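Local structure of DNA damage response protein Rtt109, putative (Neosartorya fumigata, 5ZB9) at residues I115-A118 / F119-L123; V172-P175 / I176-E179; A40-P43 / G44-P47. The protein probably transfers the acetyl group of acetyl-CoA to lysine side chains of histones, notably histone H3, in DNA replication and damage response. All coordinates share one frame; numbering follows the deposited sequence.

Interaction 1: I115-A118 / F119-L123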
ATOM      1  N   ILE A 115       0.030 -11.602  -8.167  1.00 19.47           N
ATOM      2  CA  ILE A 115       0.410 -11.818  -6.783  1.00 21.24           C
ATOM      3  C   ILE A 115       0.098 -10.594  -5.919  1.00 22.45           C
ATOM      4  O   ILE A 115      -0.546 -10.724  -4.876  1.00 23.81           O
ATOM      5  CB  ILE A 115       1.905 -12.174  -6.672  1.00 26.75           C
ATOM      6  CG1 ILE A 115       2.172 -13.529  -7.330  1.00 22.77           C
ATOM      7  CG2 ILE A 115       2.344 -12.201  -5.213  1.00 22.05           C
ATOM      8  CD1 ILE A 115       3.632 -13.878  -7.414  1.00 27.25           C
ATOM      9  N   SER A 116       0.542  -9.417  -6.358  1.00 19.32           N
ATOM     10  CA  SER A 116       0.312  -8.169  -5.625  1.00 21.51           C
ATOM     11  C   SER A 116      -1.176  -7.894  -5.394  1.00 20.96           C
ATOM     12  O   SER A 116      -1.576  -7.470  -4.318  1.00 18.64           O
ATOM     13  CB  SER A 116       0.931  -6.989  -6.381  1.00 21.63           C
ATOM     14  OG  SER A 116       2.294  -7.225  -6.672  1.00 23.66           O
ATOM     15  N   ASN A 117      -1.968  -8.113  -6.440  1.00 20.76           N
ATOM     16  CA  ASN A 117      -3.423  -8.014  -6.415  1.00 18.39           C
ATOM     17  C   ASN A 117      -4.019  -8.959  -5.362  1.00 23.47           C
ATOM     18  O   ASN A 117      -4.820  -8.555  -4.517  1.00 26.45           O
ATOM     19  CB  ASN A 117      -3.951  -8.332  -7.829  1.00 27.24           C
ATOM     20  CG  ASN A 117      -5.450  -8.118  -7.994  1.00 27.05           C
ATOM     21  OD1 ASN A 117      -6.228  -8.206  -7.052  1.00 31.89           O
ATOM     22  ND2 ASN A 117      -5.857  -7.856  -9.223  1.00 33.36           N
ATOM     23  N   ALA A 118      -3.605 -10.221  -5.412  1.00 24.05           N
ATOM     24  CA  ALA A 118      -4.122 -11.243  -4.513  1.00 21.62           C
ATOM     25  C   ALA A 118      -3.767 -10.954  -3.063  1.00 20.10           C
ATOM     26  O   ALA A 118      -4.607 -11.095  -2.181  1.00 24.72           O
ATOM     27  CB  ALA A 118      -3.598 -12.617  -4.923  1.00 20.05           C
ATOM     28  N   PHE A 119      -2.523 -10.554  -2.820  1.00 19.13           N
ATOM     29  CA  PHE A 119      -2.069 -10.225  -1.466  1.00 21.75           C
ATOM     30  C   PHE A 119      -2.845  -9.036  -0.876  1.00 22.09           C
ATOM     31  O   PHE A 119      -3.324  -9.103   0.256  1.00 23.02           O
ATOM     32  CB  PHE A 119      -0.559  -9.943  -1.467  1.00 17.89           C
ATOM     33  CG  PHE A 119       0.061  -9.902  -0.093  1.00 19.67           C
ATOM     34  CD1 PHE A 119      -0.250 -10.864   0.857  1.00 20.34           C
ATOM     35  CD2 PHE A 119       0.974  -8.908   0.240  1.00 18.82           C
ATOM     36  CE1 PHE A 119       0.330 -10.825   2.125  1.00 20.82           C
ATOM     37  CE2 PHE A 119       1.555  -8.861   1.497  1.00 18.12           C
ATOM     38  CZ  PHE A 119       1.233  -9.820   2.442  1.00 21.61           C
ATOM     39  N   LEU A 120      -2.979  -7.958  -1.644  1.00 20.01           N
ATOM     40  CA  LEU A 120      -3.766  -6.803  -1.206  1.00 19.64           C
ATOM     41  C   LEU A 120      -5.235  -7.172  -0.986  1.00 21.02           C
ATOM     42  O   LEU A 120      -5.816  -6.822   0.040  1.00 19.51           O
ATOM     43  CB  LEU A 120      -3.654  -5.666  -2.219  1.00 16.98           C
ATOM     44  CG  LEU A 120      -2.281  -4.988  -2.305  1.00 20.39           C
ATOM     45  CD1 LEU A 120      -2.245  -3.925  -3.387  1.00 14.92           C
ATOM     46  CD2 LEU A 120      -1.918  -4.374  -0.960  1.00 25.47           C
ATOM     47  N   SER A 121      -5.825  -7.881  -1.946  1.00 18.57           N
ATOM     48  CA  SER A 121      -7.186  -8.396  -1.809  1.00 25.02           C
ATOM     49  C   SER A 121      -7.356  -9.161  -0.506  1.00 25.67           C
ATOM     50  O   SER A 121      -8.312  -8.950   0.241  1.00 23.04           O
ATOM     51  CB  SER A 121      -7.541  -9.318  -2.978  1.00 25.85           C
ATOM     52  OG  SER A 121      -8.544  -8.742  -3.789  1.00 38.06           O
ATOM     53  N   PHE A 122      -6.406 -10.051  -0.246  1.00 23.96           N
ATOM     54  CA  PHE A 122      -6.400 -10.855   0.965  1.00 21.42           C
ATOM     55  C   PHE A 122      -6.407  -9.991   2.218  1.00 25.91           C
ATOM     56  O   PHE A 122      -7.198 -10.225   3.128  1.00 32.74           O
ATOM     57  CB  PHE A 122      -5.184 -11.779   0.963  1.00 22.38           C
ATOM     58  CG  PHE A 122      -4.985 -12.520   2.247  1.00 25.59           C
ATOM     59  CD1 PHE A 122      -5.788 -13.601   2.570  1.00 29.85           C
ATOM     60  CD2 PHE A 122      -3.987 -12.150   3.126  1.00 23.35           C
ATOM     61  CE1 PHE A 122      -5.606 -14.290   3.749  1.00 25.88           C
ATOM     62  CE2 PHE A 122      -3.803 -12.839   4.305  1.00 30.53           C
ATOM     63  CZ  PHE A 122      -4.615 -13.910   4.613  1.00 27.43           C
ATOM     64  N   LEU A 123      -5.536  -8.983   2.261  1.00 24.56           N
ATOM     65  CA  LEU A 123      -5.421  -8.146   3.450  1.00 23.32           C
ATOM     66  C   LEU A 123      -6.666  -7.277   3.636  1.00 27.91           C
ATOM     67  O   LEU A 123      -7.045  -6.966   4.764  1.00 26.93           O
ATOM     68  CB  LEU A 123      -4.160  -7.275   3.377  1.00 18.97           C
ATOM     69  CG  LEU A 123      -2.832  -8.044   3.318  1.00 25.37           C
ATOM     70  CD1 LEU A 123      -1.655  -7.115   3.030  1.00 21.19           C
ATOM     71  CD2 LEU A 123      -2.588  -8.850   4.598  1.00 21.36           C
TER
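Four consecutive backbone hydrogen bonds tie residues 115-118 to residues 119-123 in uninterrupted alpha-helical register, from Phe119 N to Ile115 O at 2.9 Å through to Phe122 N to Ala118 O at 2.8 Å. Between these, Leu120 N binds Ser116 O and Ser121 N binds Asn117 O, with N-H...O angles between 156° and 168° over the set. The side chains of the later turn lie against the carbonyls of the earlier one. Leu120, with CG beside its backbone N and anti to the carbonyl carbon (chi1 -69°), brings that branch carbon back to 3.3 Å from Ser116 O, while Ser121 CB sits 3.2 Å from Asn117 O. The Asn117 side chain leans toward the start of the helix, with OD1 turned to Ser121 and 4.0 Å from Ser121 OG, too long for a bond. Ser116 OG turns back down the helix to the carbonyl of Leu112. One turn on, Leu123 CD1 lies 3.9 Å above one face of the Phe119 ring, displaced toward its rim. The stretch belongs to helix 111-127, the connection of a beta-alpha-beta unit between strands 86-96 and 133-140. Ile115 and Phe119 pack on strand 50-61, Phe119 also on strand 71-82 and edge-to-face with His27; Ala118 and Phe122 meet helix 9-16, and Asn117 and Leu120 rest on helix 162-177.

Interaction 2: V172-P175 / I176-E179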
ATOM      1  N   VAL A 172      -2.953  -3.075 -10.773  1.00 19.96           N
ATOM      2  CA  VAL A 172      -3.021  -3.939  -9.598  1.00 21.09           C
ATOM      3  C   VAL A 172      -4.286  -3.635  -8.800  1.00 22.50           C
ATOM      4  O   VAL A 172      -5.001  -4.532  -8.345  1.00 24.04           O
ATOM      5  CB  VAL A 172      -1.794  -3.749  -8.680  1.00 20.03           C
ATOM      6  CG1 VAL A 172      -2.027  -4.398  -7.325  1.00 13.63           C
ATOM      7  CG2 VAL A 172      -0.528  -4.288  -9.344  1.00 18.62           C
ATOM      8  N   ILE A 173      -4.545  -2.344  -8.640  1.00 20.54           N
ATOM      9  CA  ILE A 173      -5.661  -1.841  -7.852  1.00 20.48           C
ATOM     10  C   ILE A 173      -7.022  -2.029  -8.548  1.00 22.08           C
ATOM     11  O   ILE A 173      -8.023  -2.315  -7.891  1.00 18.72           O
ATOM     12  CB  ILE A 173      -5.410  -0.342  -7.517  1.00 23.29           C
ATOM     13  CG1 ILE A 173      -4.313  -0.247  -6.456  1.00 22.31           C
ATOM     14  CG2 ILE A 173      -6.679   0.380  -7.064  1.00 13.46           C
ATOM     15  CD1 ILE A 173      -4.581  -1.102  -5.248  1.00 24.84           C
ATOM     16  N   ASP A 174      -7.048  -1.897  -9.875  1.00 22.12           N
ATOM     17  CA  ASP A 174      -8.311  -1.883 -10.628  1.00 21.83           C
ATOM     18  C   ASP A 174      -9.263  -3.054 -10.308  1.00 21.56           C
ATOM     19  O   ASP A 174     -10.439  -2.819 -10.048  1.00 23.56           O
ATOM     20  CB  ASP A 174      -8.027  -1.835 -12.137  1.00 19.28           C
ATOM     21  CG  ASP A 174      -9.222  -1.346 -12.947  1.00 22.53           C
ATOM     22  OD1 ASP A 174      -9.884  -0.378 -12.523  1.00 25.73           O
ATOM     23  OD2 ASP A 174      -9.503  -1.923 -14.014  1.00 24.31           O
ATOM     24  N   PRO A 175      -8.770  -4.313 -10.307  1.00 25.75           N
ATOM     25  CA  PRO A 175      -9.714  -5.403 -10.016  1.00 21.59           C
ATOM     26  C   PRO A 175     -10.208  -5.414  -8.571  1.00 24.86           C
ATOM     27  O   PRO A 175     -11.318  -5.883  -8.308  1.00 29.44           O
ATOM     28  CB  PRO A 175      -8.898  -6.666 -10.311  1.00 19.75           C
ATOM     29  CG  PRO A 175      -7.794  -6.217 -11.186  1.00 20.28           C
ATOM     30  CD  PRO A 175      -7.455  -4.843 -10.706  1.00 22.56           C
ATOM     31  N   ILE A 176      -9.400  -4.914  -7.644  1.00 21.56           N
ATOM     32  CA  ILE A 176      -9.861  -4.795  -6.269  1.00 25.94           C
ATOM     33  C   ILE A 176     -10.987  -3.784  -6.221  1.00 28.10           C
ATOM     34  O   ILE A 176     -12.051  -4.045  -5.655  1.00 28.89           O
ATOM     35  CB  ILE A 176      -8.752  -4.350  -5.318  1.00 22.48           C
ATOM     36  CG1 ILE A 176      -7.541  -5.262  -5.454  1.00 25.06           C
ATOM     37  CG2 ILE A 176      -9.257  -4.341  -3.887  1.00 16.76           C
ATOM     38  CD1 ILE A 176      -6.444  -4.952  -4.468  1.00 25.23           C
ATOM     39  N   LEU A 177     -10.726  -2.630  -6.833  1.00 26.15           N
ATOM     40  CA  LEU A 177     -11.681  -1.537  -6.933  1.00 22.57           C
ATOM     41  C   LEU A 177     -13.026  -2.024  -7.461  1.00 26.82           C
ATOM     42  O   LEU A 177     -14.074  -1.683  -6.926  1.00 25.59           O
ATOM     43  CB  LEU A 177     -11.117  -0.432  -7.841  1.00 18.32           C
ATOM     44  CG  LEU A 177     -12.061   0.632  -8.426  1.00 19.50           C
ATOM     45  CD1 LEU A 177     -12.621   1.560  -7.366  1.00 15.38           C
ATOM     46  CD2 LEU A 177     -11.352   1.430  -9.511  1.00 18.46           C
ATOM     47  N   ARG A 178     -12.987  -2.851  -8.500  1.00 22.78           N
ATOM     48  CA  ARG A 178     -14.195  -3.190  -9.231  1.00 25.28           C
ATOM     49  C   ARG A 178     -14.953  -4.393  -8.672  1.00 30.02           C
ATOM     50  O   ARG A 178     -15.907  -4.861  -9.282  1.00 30.46           O
ATOM     51  CB  ARG A 178     -13.848  -3.412 -10.700  1.00 22.17           C
ATOM     52  CG  ARG A 178     -13.417  -2.123 -11.354  1.00 23.75           C
ATOM     53  CD  ARG A 178     -13.201  -2.273 -12.826  1.00 21.64           C
ATOM     54  NE  ARG A 178     -12.606  -1.066 -13.385  1.00 23.08           N
ATOM     55  CZ  ARG A 178     -13.299   0.007 -13.737  1.00 25.76           C
ATOM     56  NH1 ARG A 178     -14.618   0.020 -13.589  1.00 24.80           N
ATOM     57  NH2 ARG A 178     -12.673   1.066 -14.239  1.00 22.62           N
ATOM     58  N   GLU A 179     -14.531  -4.882  -7.512  1.00 31.61           N
ATOM     59  CA  GLU A 179     -15.321  -5.852  -6.767  1.00 31.79           C
ATOM     60  C   GLU A 179     -16.369  -5.128  -5.932  1.00 35.13           C
ATOM     61  O   GLU A 179     -17.253  -5.752  -5.353  1.00 39.53           O
ATOM     62  CB  GLU A 179     -14.429  -6.713  -5.871  1.00 35.40           C
ATOM     63  CG  GLU A 179     -13.814  -7.907  -6.594  1.00 41.93           C
ATOM     64  CD  GLU A 179     -14.867  -8.811  -7.229  1.00 61.84           C
ATOM     65  OE1 GLU A 179     -15.145  -8.650  -8.442  1.00 64.45           O
ATOM     66  OE2 GLU A 179     -15.420  -9.683  -6.512  1.00 66.02           O
TER
HETATM   67  O   HOH W   1     -12.836  -7.457 -10.033  1.00 27.95           O
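The C-terminal end of helix 162-177 carries an i to i+4 salt bridge between Asp174 and Arg178, the latter being the first residue to depart from helical backbone angles. Arg178 NE donates to Asp174 OD1 at 2.9 Å and, weakly, to Asp174 OD2 at 3.3 Å, so a single N-H straddles the carboxylate. The bond to OD1 is bent, 140° at the hydrogen, and arrives on the syn side but well out of the carboxylate plane; the two flat groups stand 81° apart, far from a coplanar, two-pronged pairing. Arg178 is extended from CG to NE, which carries NE up beside the acid, and its CG passes 3.3 Å from Asp174 O. Both acid oxygens have further partners, Trp235 NE1 for OD1 and Thr224 OG1 for OD2, and the outer end of the guanidinium reaches Asp228 through NH1. This polar network holds the carboxylate through both oxygens and probably stabilises its negative charge. In the backbone, Leu177 N binds Ile173 O at 2.9 Å and Arg178 N binds Asp174 O, whereas Pro175, lacking an N-H, kinks the helix. A water donates to Pro175 O and Glu179 OE1, joining the last turn to the residues that follow; Glu179 bends at its second torsion (chi2 -57°), bringing the acid round to that water. On the buried flank, Ile173 CD1 and Ile176 CD1 approach to 4.3 Å. Here Ile173, Ile176 and Leu177 pack on strand 317-324, Ile173, Leu177 and Arg178 lie against Trp235 of strand 235-236, and Val172, Pro175 and Ile176 face helix 111-127.

Interaction 3: A40-P43 / G44-P47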
ATOM      1  N   ALA A  40      -0.893  14.276  11.409  1.00 29.11           N
ATOM      2  CA  ALA A  40      -0.509  15.175  12.492  1.00 31.53           C
ATOM      3  C   ALA A  40      -1.752  15.794  13.137  1.00 33.38           C
ATOM      4  O   ALA A  40      -2.731  16.115  12.447  1.00 27.09           O
ATOM      5  CB  ALA A  40       0.427  16.264  11.980  1.00 24.52           C
ATOM      6  N   ALA A  41      -1.712  15.946  14.460  1.00 29.99           N
ATOM      7  CA  ALA A  41      -2.817  16.550  15.203  1.00 32.70           C
ATOM      8  C   ALA A  41      -2.886  18.045  14.960  1.00 29.54           C
ATOM      9  O   ALA A  41      -1.854  18.707  14.847  1.00 32.82           O
ATOM     10  CB  ALA A  41      -2.675  16.273  16.695  1.00 37.54           C
ATOM     11  N   PRO A  42      -4.107  18.584  14.871  1.00 30.50           N
ATOM     12  CA  PRO A  42      -4.298  20.034  14.783  1.00 34.09           C
ATOM     13  C   PRO A  42      -3.920  20.680  16.111  1.00 39.36           C
ATOM     14  O   PRO A  42      -3.834  19.967  17.114  1.00 38.93           O
ATOM     15  CB  PRO A  42      -5.801  20.186  14.500  1.00 31.53           C
ATOM     16  CG  PRO A  42      -6.315  18.800  14.254  1.00 42.30           C
ATOM     17  CD  PRO A  42      -5.385  17.863  14.939  1.00 33.13           C
ATOM     18  N   PRO A  43      -3.694  22.002  16.126  1.00 46.83           N
ATOM     19  CA  PRO A  43      -3.361  22.662  17.397  1.00 44.13           C
ATOM     20  C   PRO A  43      -4.431  22.432  18.465  1.00 42.58           C
ATOM     21  O   PRO A  43      -5.623  22.560  18.179  1.00 42.00           O
ATOM     22  CB  PRO A  43      -3.276  24.143  17.016  1.00 42.56           C
ATOM     23  CG  PRO A  43      -3.978  24.260  15.694  1.00 43.19           C
ATOM     24  CD  PRO A  43      -3.769  22.954  15.005  1.00 41.32           C
ATOM     25  N   GLY A  44      -4.005  22.060  19.667  1.00 38.61           N
ATOM     26  CA  GLY A  44      -4.924  21.891  20.776  1.00 48.84           C
ATOM     27  C   GLY A  44      -5.508  20.500  20.946  1.00 59.62           C
ATOM     28  O   GLY A  44      -6.306  20.263  21.854  1.00 59.60           O
ATOM     29  N   GLU A  45      -5.121  19.575  20.074  1.00 55.19           N
ATOM     30  CA  GLU A  45      -5.631  18.214  20.159  1.00 45.50           C
ATOM     31  C   GLU A  45      -4.493  17.210  20.217  1.00 49.42           C
ATOM     32  O   GLU A  45      -3.356  17.515  19.857  1.00 50.99           O
ATOM     33  CB  GLU A  45      -6.546  17.911  18.974  1.00 50.56           C
ATOM     34  CG  GLU A  45      -7.520  19.035  18.656  1.00 49.60           C
ATOM     35  CD  GLU A  45      -8.734  18.561  17.891  1.00 56.83           C
ATOM     36  OE1 GLU A  45      -9.070  17.364  17.997  1.00 70.01           O
ATOM     37  OE2 GLU A  45      -9.356  19.384  17.186  1.00 60.84           O
ATOM     38  N   GLU A  46      -4.797  16.011  20.696  1.00 48.50           N
ATOM     39  CA  GLU A  46      -3.825  14.932  20.694  1.00 47.07           C
ATOM     40  C   GLU A  46      -3.959  14.129  19.401  1.00 45.38           C
ATOM     41  O   GLU A  46      -5.012  14.153  18.760  1.00 44.78           O
ATOM     42  CB  GLU A  46      -4.015  14.033  21.921  1.00 54.84           C
ATOM     43  CG  GLU A  46      -3.596  14.680  23.240  1.00 59.95           C
ATOM     44  CD  GLU A  46      -2.123  15.072  23.263  1.00 73.10           C
ATOM     45  OE1 GLU A  46      -1.277  14.257  22.831  1.00 66.17           O
ATOM     46  OE2 GLU A  46      -1.812  16.201  23.710  1.00 82.04           O
ATOM     47  N   PRO A  47      -2.882  13.436  18.999  1.00 41.04           N
ATOM     48  CA  PRO A  47      -2.924  12.559  17.824  1.00 38.57           C
ATOM     49  C   PRO A  47      -3.886  11.393  18.025  1.00 41.18           C
ATOM     50  O   PRO A  47      -4.110  10.981  19.163  1.00 42.92           O
ATOM     51  CB  PRO A  47      -1.484  12.049  17.709  1.00 37.96           C
ATOM     52  CG  PRO A  47      -0.668  13.002  18.493  1.00 42.58           C
ATOM     53  CD  PRO A  47      -1.538  13.491  19.594  1.00 35.53           C
TER
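Ala41 aims its methyl group across the bend at the returning chain, where CB comes within 3.5 Å of Glu45 O. The same methyl meets the next peptide at Pro47 N and touches the pyrrolidine ring at its delta carbon, with Pro47 CD 4.2 Å from Ala41 CB. Nearer the bend, the ring of Pro42 and the side chain of Glu45 cross at a slant, Pro42 CD lying 4.2 Å from Glu45 CB. One hydrogen bond spans the same pair: Glu45 N donates to Pro42 O over a rather long 3.3 Å, with an angle of 152° at the hydrogen and the donor tilted from the carbonyl plane. It closes a type II beta turn with Pro43 and Gly44 at its two central positions. Pro43 supplies the extended first corner, and Gly44 takes the positive phi of 91° at the second, where a beta carbon would collide with Pro43 O. As the last residue of the turn, Glu45 sets CG anti to its own carbonyl carbon (chi1 -44°) and runs on extended, so that the carboxylate leaves the bend and forms a salt bridge through OE1 with Arg338 NE. Pro42 packs on Arg338 as well, and the backbone of Glu46 is hydrogen-bonded to that of Val339. The turn lies in the loop joining the antiparallel strands 22-35 and 50-61; at the start of segment 40-43, Ala40 rests on Arg253 and Arg258.

How the interactions relate
Interactions 1 and 2 lie on adjoining helices, 111-127 and 162-177, with centres 10 Å apart, and they touch directly. Asn117 ND2 packs 3.2 Å from Pro175 CG, and Leu120 CB meets Ile176 CD1 at 3.7 Å. Both sit beside the CoA site known for this protein, which is empty in this chain: the side chain of Ser116 is about 4 Å from that of Trp168, and that of Val172 about 4 Å from those of Trp168 and Arg113. Interaction 3 stands apart on the surface, its centre about 34 Å from the centre of each of the others, and its nearest atoms about 22 Å from those of interaction 1.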